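Local coordinates for protein glycoside Hydrolase (Bacteroides uniformis, PDB 5T99) that probably hydrolyses galactosidic bonds in agarose-derived oligosaccharides as a family 2 glycoside hydrolase, and binds the sugar mimic d-galacto-isofagomine in its active-site pocket, at residues A[318-322]-A[763-767]; A[615-620]-A[705-709]; A[655-659]-A[670-676]. One frame throughout, in Å; residues are numbered along the deposited sequence.

Contact 1. Residues A[318-322]-A[763-767]; sequences NGPMG and RAVGN
A 3-10 turn of the TIM barrel domain, carrying Pro320 and Met321, packs against strand 761-766 of the C-terminal domain, where Arg763 and Ala764 form a classic beta bulge facing Ile791. The turn is closed within itself by Met321 N to Asn318 O (3.1 Å) and Gly322 N to Gly319 O (2.7 Å). Pro320 lays its ring along the strand: CB sits 3.4 Å from Val765 O, and CG lies over Gly766 CA. A CB on Gly766 would run into Pro320 CG, so the absence of a side chain lets the ring settle there. The methyl of Ala764 meets Pro320 CB at 3.9 Å and also lies near Met321 SD. Met321 is bent at both chi2 and chi3 (-63° and -57°), a curl that carries CE over one face of the Arg763 guanidinium, 3.3 Å from its plane and displaced from the centre of the group. The sulfur rests beside Arg763 CG. In the plane of the same guanidinium, at its edge, a water accepts from Arg763 NH1 (2.8 Å) and donates to Pro320 O (2.7 Å). No direct hydrogen bond crosses between the segments; this water bridge joins the guanidinium to the turn's backbone, and the rest is van der Waals packing. The turn belongs to the loop between strand 305-313 and helix 327-339, and Asn318 ties it to that helix through Asp330 and Lys333. On the C-terminal domain, Met321 reaches Ile791 on strand 787-793 and Leu730 and Tyr732 on strand 730-738, while Pro320 touches Phe776.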
loop_
_atom_site.group_PDB
_atom_site.type_symbol
_atom_site.label_atom_id
_atom_site.label_comp_id
_atom_site.label_asym_id
_atom_site.label_seq_id
_atom_site.Cartn_x
_atom_site.Cartn_y
_atom_site.Cartn_z
ATOM N N ASN A 318 -0.519 -8.188 -0.355
ATOM C CA ASN A 318 0.000 -8.389 0.999
ATOM C C ASN A 318 0.485 -9.838 1.188
ATOM O O ASN A 318 0.143 -10.487 2.171
ATOM C CB ASN A 318 -1.072 -8.002 2.021
ATOM C CG ASN A 318 -1.145 -6.512 2.236
ATOM O OD1 ASN A 318 -0.157 -5.887 2.618
ATOM N ND2 ASN A 318 -2.312 -5.933 2.001
ATOM N N GLY A 319 1.276 -10.323 0.227
ATOM C CA GLY A 319 1.966 -11.603 0.330
ATOM C C GLY A 319 1.011 -12.768 0.544
ATOM O O GLY A 319 0.112 -12.951 -0.269
ATOM N N PRO A 320 1.158 -13.529 1.662
ATOM C CA PRO A 320 0.241 -14.645 1.949
ATOM C C PRO A 320 -1.240 -14.313 1.919
ATOM O O PRO A 320 -2.053 -15.201 1.658
ATOM C CB PRO A 320 0.636 -15.079 3.369
ATOM C CG PRO A 320 2.046 -14.635 3.536
ATOM C CD PRO A 320 2.176 -13.376 2.725
ATOM N N MET A 321 -1.590 -13.061 2.206
ATOM C CA MET A 321 -2.983 -12.605 2.131
ATOM C C MET A 321 -3.455 -12.290 0.713
ATOM O O MET A 321 -4.637 -12.005 0.520
ATOM C CB MET A 321 -3.194 -11.374 3.020
ATOM C CG MET A 321 -2.948 -11.610 4.507
ATOM S SD MET A 321 -4.068 -12.811 5.272
ATOM C CE MET A 321 -5.684 -12.108 4.916
ATOM N N GLY A 322 -2.567 -12.351 -0.276
ATOM C CA GLY A 322 -2.955 -12.042 -1.645
ATOM C C GLY A 322 -3.386 -10.587 -1.826
ATOM O O GLY A 322 -2.992 -9.710 -1.045
ATOM N N ARG A 763 -5.859 -18.690 8.680
ATOM C CA ARG A 763 -6.019 -17.859 7.475
ATOM C C ARG A 763 -4.901 -18.038 6.471
ATOM O O ARG A 763 -5.176 -18.305 5.291
ATOM C CB ARG A 763 -6.172 -16.374 7.826
ATOM C CG ARG A 763 -6.415 -15.447 6.632
ATOM C CD ARG A 763 -7.561 -15.897 5.724
ATOM N NE ARG A 763 -7.649 -15.044 4.543
ATOM C CZ ARG A 763 -6.843 -15.124 3.477
ATOM N NH1 ARG A 763 -5.864 -16.039 3.403
ATOM N NH2 ARG A 763 -7.009 -14.273 2.460
ATOM N N ALA A 764 -3.655 -17.869 6.908
ATOM C CA ALA A 764 -2.512 -18.024 5.994
ATOM C C ALA A 764 -1.175 -18.206 6.700
ATOM O O ALA A 764 -1.061 -17.980 7.901
ATOM C CB ALA A 764 -2.438 -16.832 5.038
ATOM N N VAL A 765 -0.172 -18.604 5.920
ATOM C CA VAL A 765 1.210 -18.731 6.378
ATOM C C VAL A 765 2.202 -18.155 5.379
ATOM O O VAL A 765 1.919 -18.084 4.196
ATOM C CB VAL A 765 1.610 -20.201 6.613
ATOM C CG1 VAL A 765 1.053 -20.713 7.934
ATOM C CG2 VAL A 765 1.173 -21.088 5.448
ATOM N N GLY A 766 3.373 -17.764 5.869
ATOM C CA GLY A 766 4.460 -17.307 5.006
ATOM C C GLY A 766 5.806 -17.482 5.673
ATOM O O GLY A 766 5.878 -17.831 6.856
ATOM N N ASN A 767 6.870 -17.270 4.902
ATOM C CA ASN A 767 8.228 -17.242 5.458
ATOM C C ASN A 767 9.245 -16.265 4.816
ATOM O O ASN A 767 10.412 -16.237 5.240
ATOM C CB ASN A 767 8.799 -18.673 5.508
ATOM C CG ASN A 767 8.889 -19.336 4.142
ATOM O OD1 ASN A 767 8.703 -18.707 3.102
ATOM N ND2 ASN A 767 9.170 -20.629 4.145
HETATM O O HOH W 1 -4.628 -15.544 0.947
#

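Contact 2. Residues A[615-620]-A[705-709]; sequences ILPHWN and IRTAG
Segments 615-620 and 705-709 run nearly the same way, 17° apart, and draw closest at Trp619 and Thr707 (4.8 Å between CA atoms) without any backbone-to-backbone hydrogen bond. Each continues the end of a strand from a different antiparallel sheet, and the contact closes one end of what looks like a beta-sandwich. Where the strands end, Ile615 CG2 meets Ile705 CG2 at 3.9 Å, the two branched chains crossing obliquely; both also pack on Leu688. Ile705 tucks CG1 between the two backbone arms of its CA (chi1 56°), which sends CD1 to within 3.1 Å of Pro617 O, a tight fit just after the cis peptide bond preceding Pro617. The same methyl touches Trp619 CB. Thr707 OG1 approaches the indole obliquely, 3.3 Å from Trp619 CD1, and lies 2.9 Å from Trp619 O; where its proton goes is not settled, and OG1 is also hydrogen-bonded to Gly686 N. The indole nitrogen is hydrogen-bonded to Glu684 O, and the ring meets Phe683 edge-to-face. Asn620 grips Ala708 with two hydrogen bonds: its OD1 accepts from Ala708 N at 3.0 Å, nearly straight at 169°, while ND2 donates to Ala708 O at 2.7 Å. With an alanine here both side-chain hydrogen bonds go, and Ala708 N and O would probably lose these mates, leaving the chain there freer to shift. The Asn620 amide thus pairs with Ala708 much as a peptide group would, one acceptor and one donor to a single residue; two bonds restrict its rotation, while Ile615, Ile705 and Trp619 CB supply apolar packing beside it.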
loop_
_atom_site.group_PDB
_atom_site.type_symbol
_atom_site.label_atom_id
_atom_site.label_comp_id
_atom_site.label_asym_id
_atom_site.label_seq_id
_atom_site.Cartn_x
_atom_site.Cartn_y
_atom_site.Cartn_z
ATOM N N ILE A 615 23.232 -5.517 14.226
ATOM C CA ILE A 615 24.446 -6.244 13.905
ATOM C C ILE A 615 24.099 -7.369 12.928
ATOM O O ILE A 615 22.991 -7.934 12.964
ATOM C CB ILE A 615 25.159 -6.758 15.187
ATOM C CG1 ILE A 615 26.466 -7.464 14.834
ATOM C CG2 ILE A 615 24.265 -7.690 15.994
ATOM C CD1 ILE A 615 27.391 -7.656 16.018
ATOM N N LEU A 616 25.038 -7.632 12.023
ATOM C CA LEU A 616 24.950 -8.748 11.096
ATOM C C LEU A 616 26.376 -9.223 10.758
ATOM O O LEU A 616 27.311 -8.416 10.826
ATOM C CB LEU A 616 24.108 -8.386 9.849
ATOM C CG LEU A 616 24.290 -7.224 8.847
ATOM C CD1 LEU A 616 24.465 -5.869 9.505
ATOM C CD2 LEU A 616 25.389 -7.487 7.834
ATOM N N PRO A 617 26.573 -10.503 10.423
ATOM C CA PRO A 617 25.530 -11.523 10.231
ATOM C C PRO A 617 25.145 -12.215 11.536
ATOM O O PRO A 617 25.361 -11.651 12.598
ATOM C CB PRO A 617 26.199 -12.499 9.252
ATOM C CG PRO A 617 27.634 -12.406 9.582
ATOM C CD PRO A 617 27.879 -10.965 9.927
ATOM N N HIS A 618 24.534 -13.398 11.443
ATOM C CA HIS A 618 24.455 -14.342 12.572
ATOM C C HIS A 618 25.855 -14.816 13.017
ATOM O O HIS A 618 26.867 -14.516 12.365
ATOM C CB HIS A 618 23.544 -15.557 12.240
ATOM C CG HIS A 618 24.036 -16.436 11.113
ATOM N ND1 HIS A 618 23.252 -16.735 10.017
ATOM C CD2 HIS A 618 25.209 -17.090 10.916
ATOM C CE1 HIS A 618 23.918 -17.530 9.197
ATOM N NE2 HIS A 618 25.110 -17.759 9.718
ATOM N N TRP A 619 25.897 -15.578 14.108
ATOM C CA TRP A 619 27.153 -16.112 14.637
ATOM C C TRP A 619 27.189 -17.654 14.722
ATOM O O TRP A 619 27.735 -18.206 15.676
ATOM C CB TRP A 619 27.426 -15.455 15.992
ATOM C CG TRP A 619 28.867 -15.289 16.318
ATOM C CD1 TRP A 619 29.514 -15.770 17.417
ATOM C CD2 TRP A 619 29.851 -14.584 15.549
ATOM N NE1 TRP A 619 30.836 -15.408 17.389
ATOM C CE2 TRP A 619 31.076 -14.677 16.258
ATOM C CE3 TRP A 619 29.819 -13.880 14.336
ATOM C CZ2 TRP A 619 32.265 -14.091 15.793
ATOM C CZ3 TRP A 619 30.996 -13.297 13.868
ATOM C CH2 TRP A 619 32.208 -13.411 14.597
ATOM N N ASN A 620 26.558 -18.331 13.757
ATOM C CA ASN A 620 26.828 -19.745 13.443
ATOM C C ASN A 620 27.713 -19.919 12.196
ATOM O O ASN A 620 27.214 -20.048 11.081
ATOM C CB ASN A 620 25.522 -20.520 13.242
ATOM C CG ASN A 620 24.754 -20.713 14.529
ATOM O OD1 ASN A 620 24.322 -19.749 15.158
ATOM N ND2 ASN A 620 24.564 -21.964 14.921
ATOM N N ILE A 705 24.279 -11.100 19.845
ATOM C CA ILE A 705 23.918 -12.339 19.131
ATOM C C ILE A 705 24.760 -13.517 19.630
ATOM O O ILE A 705 25.919 -13.348 20.016
ATOM C CB ILE A 705 24.030 -12.218 17.585
ATOM C CG1 ILE A 705 25.432 -11.783 17.143
ATOM C CG2 ILE A 705 22.977 -11.253 17.048
ATOM C CD1 ILE A 705 25.653 -11.891 15.652
ATOM N N ARG A 706 24.164 -14.705 19.602
ATOM C CA ARG A 706 24.790 -15.909 20.129
ATOM C C ARG A 706 24.849 -17.004 19.073
ATOM O O ARG A 706 23.913 -17.162 18.290
ATOM C CB ARG A 706 24.016 -16.398 21.360
ATOM C CG ARG A 706 24.146 -15.454 22.541
ATOM C CD ARG A 706 23.432 -15.970 23.774
ATOM N NE ARG A 706 23.573 -15.059 24.910
ATOM C CZ ARG A 706 22.878 -13.930 25.095
ATOM N NH1 ARG A 706 21.966 -13.513 24.211
ATOM N NH2 ARG A 706 23.104 -13.192 26.182
ATOM N N THR A 707 25.964 -17.742 19.052
ATOM C CA THR A 707 26.052 -19.013 18.339
ATOM C C THR A 707 24.963 -19.906 18.910
ATOM O O THR A 707 24.973 -20.181 20.099
ATOM C CB THR A 707 27.410 -19.714 18.574
ATOM O OG1 THR A 707 28.495 -18.792 18.393
ATOM C CG2 THR A 707 27.581 -20.894 17.629
ATOM N N ALA A 708 24.001 -20.311 18.086
ATOM C CA ALA A 708 22.897 -21.163 18.540
ATOM C C ALA A 708 23.220 -22.630 18.307
ATOM O O ALA A 708 23.946 -22.963 17.386
ATOM C CB ALA A 708 21.611 -20.792 17.823
ATOM N N GLY A 709 22.664 -23.497 19.152
ATOM C CA GLY A 709 22.797 -24.951 18.996
ATOM C C GLY A 709 21.744 -25.545 18.078
ATOM O O GLY A 709 21.136 -24.835 17.269
#

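Contact 3. Residues A[655-659]-A[670-676]; sequences DLTEI and TFQSKYR
Ile659 and Phe671 stand side by side and point the same way from an antiparallel hairpin, with Ile659 CD1 at the edge of the phenyl ring, near its plane and 4.2 Å from Phe671 CD2. Ile659 also crosses Arg676 at about a right angle, its CG2 lying over one face of the guanidinium, 4.1 Å above the plane. That guanidinium is held from elsewhere, by a salt bridge to Asp535 and by Tyr523 O and Asp524 O. On the same face of the hairpin Thr657 OG1 donates to Arg676 O at 2.8 Å, coming from well above the carbonyl plane; Ser678 OG is a further partner. The opposite face carries Glu658, extended with CG anti to its backbone N (chi1 -179°), and Thr670 OG1 donates to Glu658 OE2 at 3.1 Å from above the carboxylate plane. Leu656 runs alongside Lys674, CD2 to CB 3.7 Å. Between the two faces, Thr657 pairs with Ser673 and Ile659 with Phe671, each through two backbone hydrogen bonds. Ser673 OG accepts from Tyr675 N in an ST turn and also bonds Asp535. Asp535 probably offsets the Arg676 charge beside Ile659; solvent would probably compete for the exposed Glu658-Thr670 bond.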
loop_
_atom_site.group_PDB
_atom_site.type_symbol
_atom_site.label_atom_id
_atom_site.label_comp_id
_atom_site.label_asym_id
_atom_site.label_seq_id
_atom_site.Cartn_x
_atom_site.Cartn_y
_atom_site.Cartn_z
ATOM N N ASP A 655 35.422 5.922 10.381
ATOM C CA ASP A 655 35.802 4.564 10.030
ATOM C C ASP A 655 34.814 4.011 8.995
ATOM O O ASP A 655 33.755 3.463 9.323
ATOM C CB ASP A 655 35.878 3.710 11.293
ATOM C CG ASP A 655 36.875 4.269 12.303
ATOM O OD1 ASP A 655 38.065 4.393 11.944
ATOM O OD2 ASP A 655 36.475 4.613 13.434
ATOM N N LEU A 656 35.199 4.174 7.732
ATOM C CA LEU A 656 34.336 3.926 6.588
ATOM C C LEU A 656 34.395 2.458 6.239
ATOM O O LEU A 656 35.381 1.795 6.552
ATOM C CB LEU A 656 34.784 4.782 5.400
ATOM C CG LEU A 656 34.937 6.282 5.705
ATOM C CD1 LEU A 656 35.513 7.035 4.509
ATOM C CD2 LEU A 656 33.609 6.883 6.161
ATOM N N THR A 657 33.330 1.949 5.625
ATOM C CA THR A 657 33.257 0.557 5.185
ATOM C C THR A 657 33.271 0.524 3.662
ATOM O O THR A 657 32.412 1.135 3.017
ATOM C CB THR A 657 31.977 -0.135 5.690
ATOM O OG1 THR A 657 31.906 -0.041 7.120
ATOM C CG2 THR A 657 31.938 -1.608 5.262
ATOM N N GLU A 658 34.244 -0.184 3.094
ATOM C CA GLU A 658 34.356 -0.343 1.647
ATOM C C GLU A 658 33.326 -1.360 1.163
ATOM O O GLU A 658 33.249 -2.463 1.699
ATOM C CB GLU A 658 35.770 -0.805 1.274
ATOM C CG GLU A 658 36.014 -0.990 -0.219
ATOM C CD GLU A 658 37.493 -1.068 -0.569
ATOM O OE1 GLU A 658 38.197 -1.962 -0.046
ATOM O OE2 GLU A 658 37.949 -0.232 -1.374
ATOM N N ILE A 659 32.544 -0.989 0.153
ATOM C CA ILE A 659 31.559 -1.899 -0.437
ATOM C C ILE A 659 31.704 -1.961 -1.964
ATOM O O ILE A 659 32.025 -0.951 -2.602
ATOM C CB ILE A 659 30.116 -1.531 -0.019
ATOM C CG1 ILE A 659 29.774 -0.071 -0.350
ATOM C CG2 ILE A 659 29.922 -1.769 1.472
ATOM C CD1 ILE A 659 28.294 0.243 -0.222
ATOM N N THR A 670 34.695 0.403 -6.212
ATOM C CA THR A 670 34.248 0.346 -4.813
ATOM C C THR A 670 33.880 1.720 -4.245
ATOM O O THR A 670 34.346 2.755 -4.735
ATOM C CB THR A 670 35.335 -0.260 -3.907
ATOM O OG1 THR A 670 36.532 0.526 -3.995
ATOM C CG2 THR A 670 35.619 -1.710 -4.306
ATOM N N PHE A 671 33.057 1.703 -3.196
ATOM C CA PHE A 671 32.604 2.916 -2.503
ATOM C C PHE A 671 32.976 2.855 -1.006
ATOM O O PHE A 671 32.716 1.842 -0.334
ATOM C CB PHE A 671 31.084 3.081 -2.703
ATOM C CG PHE A 671 30.500 4.285 -2.012
ATOM C CD1 PHE A 671 30.839 5.572 -2.423
ATOM C CD2 PHE A 671 29.609 4.136 -0.944
ATOM C CE1 PHE A 671 30.312 6.682 -1.784
ATOM C CE2 PHE A 671 29.078 5.247 -0.303
ATOM C CZ PHE A 671 29.431 6.522 -0.722
ATOM N N GLN A 672 33.602 3.925 -0.504
ATOM C CA GLN A 672 33.853 4.082 0.932
ATOM C C GLN A 672 32.605 4.668 1.616
ATOM O O GLN A 672 32.377 5.879 1.566
ATOM C CB GLN A 672 35.072 4.989 1.195
ATOM C CG GLN A 672 36.393 4.549 0.562
ATOM C CD GLN A 672 36.802 3.121 0.903
ATOM O OE1 GLN A 672 36.964 2.285 0.014
ATOM N NE2 GLN A 672 36.961 2.833 2.188
ATOM N N SER A 673 31.809 3.808 2.254
ATOM C CA SER A 673 30.523 4.211 2.844
ATOM C C SER A 673 30.634 4.658 4.302
ATOM O O SER A 673 31.159 3.936 5.152
ATOM C CB SER A 673 29.504 3.073 2.737
ATOM O OG SER A 673 28.289 3.428 3.368
ATOM N N LYS A 674 30.108 5.842 4.596
ATOM C CA LYS A 674 30.002 6.304 5.980
ATOM C C LYS A 674 28.753 5.781 6.694
ATOM O O LYS A 674 28.516 6.152 7.835
ATOM C CB LYS A 674 30.055 7.837 6.060
ATOM C CG LYS A 674 28.866 8.613 5.492
ATOM C CD LYS A 674 29.076 10.101 5.756
ATOM C CE LYS A 674 28.079 10.995 5.022
ATOM N NZ LYS A 674 28.596 12.392 4.850
ATOM N N TYR A 675 27.974 4.917 6.050
ATOM C CA TYR A 675 26.678 4.498 6.572
ATOM C C TYR A 675 26.692 3.110 7.223
ATOM O O TYR A 675 25.660 2.657 7.708
ATOM C CB TYR A 675 25.639 4.566 5.440
ATOM C CG TYR A 675 25.619 5.931 4.787
ATOM C CD1 TYR A 675 24.998 7.013 5.414
ATOM C CD2 TYR A 675 26.257 6.155 3.566
ATOM C CE1 TYR A 675 24.997 8.273 4.831
ATOM C CE2 TYR A 675 26.265 7.410 2.975
ATOM C CZ TYR A 675 25.635 8.467 3.603
ATOM O OH TYR A 675 25.641 9.718 3.015
ATOM N N ARG A 676 27.852 2.446 7.206
ATOM C CA ARG A 676 28.062 1.169 7.879
ATOM C C ARG A 676 29.360 1.221 8.688
ATOM O O ARG A 676 30.302 1.908 8.301
ATOM C CB ARG A 676 28.165 0.030 6.867
ATOM C CG ARG A 676 27.200 0.135 5.715
ATOM C CD ARG A 676 27.248 -1.101 4.849
ATOM N NE ARG A 676 26.404 -0.942 3.672
ATOM C CZ ARG A 676 25.952 -1.941 2.923
ATOM N NH1 ARG A 676 26.215 -3.212 3.231
ATOM N NH2 ARG A 676 25.205 -1.667 1.857
HETATM O O HOH W 2 31.407 5.114 9.022
#

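How the contacts relate
Following the chain from its N terminus, residues 318-322 come first, in the barrel loop after strand 305-313, and meet 763-767 only after 440 intervening residues, so contact 1 closes the widest loop. Within it, 615-620 opens contact 2, which 705-709 completes; nested inside that loop in turn lies contact 3, a local hairpin whose intervening turn is partly unmodelled. None of the three cross. Contact 1 joins the barrel to the C-terminal domain, contact 2 brings together the ends of two sheets in the beta-rich region between them, and contact 3 sets a hairpin of the same region against helix 534-543. Contacts 2 and 3 have nearest atoms about 6 Å apart.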